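Local coordinates for O-methyltransferase (PDB 4CE0) that transfers a methyl group from S-adenosylmethionine to the rhamnosyl 4'-hydroxyl during spinosyn biosynthesis, as a magnesium-binding methyltransferase of the TylF/MycF family, at the interface of chains A and B. Sequence-based numbering; all coordinates share one arbitrary frame. Chains: chain A/B, O-methyltransferase.

The interface of chains A and B. Residues chain A 15, 50, 52, 152-153; chain B 19-21.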
loop_
_atom_site.group_PDB
_atom_site.type_symbol
_atom_site.label_atom_id
_atom_site.label_comp_id
_atom_site.label_asym_id
_atom_site.label_seq_id
_atom_site.Cartn_x
_atom_site.Cartn_y
_atom_site.Cartn_z
ATOM N N VAL A 15 3.014 3.711 -1.573
ATOM C CA VAL A 15 1.727 3.828 -2.255
ATOM C C VAL A 15 1.330 5.288 -2.564
ATOM O O VAL A 15 0.928 5.594 -3.673
ATOM C CB VAL A 15 0.616 3.149 -1.441
ATOM C CG1 VAL A 15 -0.691 3.186 -2.209
ATOM C CG2 VAL A 15 1.050 1.708 -1.106
ATOM N N VAL A 50 -0.934 10.197 -11.272
ATOM C CA VAL A 50 -1.949 9.599 -10.409
ATOM C C VAL A 50 -1.643 9.662 -8.894
ATOM O O VAL A 50 -2.580 9.645 -8.127
ATOM C CB VAL A 50 -2.361 8.174 -10.859
ATOM C CG1 VAL A 50 -3.036 8.239 -12.228
ATOM C CG2 VAL A 50 -1.190 7.239 -10.892
ATOM N N HIS A 52 -1.100 10.406 -4.926
ATOM C CA HIS A 52 -1.944 11.228 -4.061
ATOM C C HIS A 52 -1.181 12.316 -3.330
ATOM O O HIS A 52 -1.777 13.222 -2.728
ATOM C CB HIS A 52 -2.697 10.351 -3.078
ATOM C CG HIS A 52 -3.788 9.552 -3.717
ATOM N ND1 HIS A 52 -4.156 8.293 -3.277
ATOM C CD2 HIS A 52 -4.575 9.812 -4.789
ATOM C CE1 HIS A 52 -5.135 7.834 -4.031
ATOM N NE2 HIS A 52 -5.399 8.736 -4.969
ATOM N N ARG A 152 -10.306 5.545 0.023
ATOM C CA ARG A 152 -9.579 4.449 -0.621
ATOM C C ARG A 152 -8.662 3.745 0.349
ATOM O O ARG A 152 -8.412 2.552 0.199
ATOM C CB ARG A 152 -8.830 4.938 -1.860
ATOM C CG ARG A 152 -9.834 5.244 -2.973
ATOM C CD ARG A 152 -9.313 6.148 -4.054
ATOM N NE ARG A 152 -9.649 5.593 -5.365
ATOM C CZ ARG A 152 -9.096 5.994 -6.501
ATOM N NH1 ARG A 152 -8.169 6.961 -6.493
ATOM N NH2 ARG A 152 -9.443 5.417 -7.644
ATOM N N TYR A 153 -8.181 4.475 1.356
ATOM C CA TYR A 153 -7.237 3.927 2.335
ATOM C C TYR A 153 -7.971 3.457 3.584
ATOM O O TYR A 153 -7.345 3.005 4.553
ATOM C CB TYR A 153 -6.139 4.953 2.680
ATOM C CG TYR A 153 -5.240 5.330 1.508
ATOM C CD1 TYR A 153 -4.088 4.614 1.223
ATOM C CD2 TYR A 153 -5.548 6.415 0.691
ATOM C CE1 TYR A 153 -3.272 4.963 0.152
ATOM C CE2 TYR A 153 -4.759 6.764 -0.386
ATOM C CZ TYR A 153 -3.617 6.032 -0.657
ATOM O OH TYR A 153 -2.804 6.405 -1.712
ATOM N N THR B 19 -6.870 -1.138 -6.011
ATOM C CA THR B 19 -8.099 -0.431 -5.655
ATOM C C THR B 19 -7.771 0.987 -5.230
ATOM O O THR B 19 -8.669 1.814 -5.138
ATOM C CB THR B 19 -8.891 -1.096 -4.501
ATOM O OG1 THR B 19 -8.174 -0.945 -3.267
ATOM C CG2 THR B 19 -9.121 -2.556 -4.776
ATOM N N ILE B 20 -6.495 1.270 -4.972
ATOM C CA ILE B 20 -6.074 2.623 -4.605
ATOM C C ILE B 20 -6.135 3.573 -5.804
ATOM O O ILE B 20 -6.629 4.689 -5.666
ATOM C CB ILE B 20 -4.637 2.684 -4.040
ATOM C CG1 ILE B 20 -4.430 1.705 -2.893
ATOM C CG2 ILE B 20 -4.321 4.064 -3.540
ATOM C CD1 ILE B 20 -5.326 1.926 -1.689
ATOM N N TYR B 21 -5.602 3.165 -6.958
ATOM C CA TYR B 21 -5.478 4.095 -8.095
ATOM C C TYR B 21 -6.319 3.719 -9.323
ATOM O O TYR B 21 -7.315 3.000 -9.220
ATOM C CB TYR B 21 -4.013 4.254 -8.499
ATOM C CG TYR B 21 -3.180 5.035 -7.482
ATOM C CD1 TYR B 21 -3.458 6.367 -7.204
ATOM C CD2 TYR B 21 -2.125 4.435 -6.810
ATOM C CE1 TYR B 21 -2.710 7.085 -6.282
ATOM C CE2 TYR B 21 -1.378 5.134 -5.897
ATOM C CZ TYR B 21 -1.680 6.467 -5.630
ATOM O OH TYR B 21 -0.939 7.182 -4.715
#
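B:Tyr21 of this TylF/MycF-family methyltransferase reaches across the two-fold interface of the deposited assembly, which may be that of a biological dimer, and places its phenol between A:Val15 and A:His52. Its hydroxyl OH donates to the carbonyl O of A:Val15, near the end of helix 6-16, at 2.7 Å. The C=O...donor angle is 137°, so the hydroxyl approaches off the C=O direction and somewhat out of the carbonyl plane. The same OH accepts from the backbone N of A:His52 at 3.2 Å, a longer bond with 140° at the hydrogen. Two bonds of opposite sense thus hold the hydroxyl, and they would fix the direction of its hydrogen.

The A:His52 imidazole takes a corner of the phenol ring over its face, the rings being inclined to one another: CE1 of B:Tyr21 sits 3.3 Å above the imidazole plane, over its centre. One face of the B:Tyr21 ring lies against CG2 of its neighbour B:Ile20. That methyl, set anti to the backbone N while CG1 lies beside it (chi1 -53°), meets CZ of A:Tyr153 at 3.6 Å and CG1 of A:Val15 at 4.0 Å. The isoleucine crosses both partners at about a right angle, packing against the hydroxyl end of A:Tyr153 and a methyl of A:Val15.

The carbonyl of B:Ile20 lies over a face of the A:Arg152 guanidinium, its O 2.9 Å from CZ. The oxygen sits above the plane in which the N-H bonds lie, so they do not aim at it, and the contact is probably electrostatic rather than a hydrogen bond. A bend at chi3 helps bring the guanidinium under the carbonyl.

In the second shell, ND1 of A:His52 is hydrogen-bonded to OH of A:Tyr153 at 2.8 Å. This bond probably restrains the imidazole and helps present the face used by B:Tyr21.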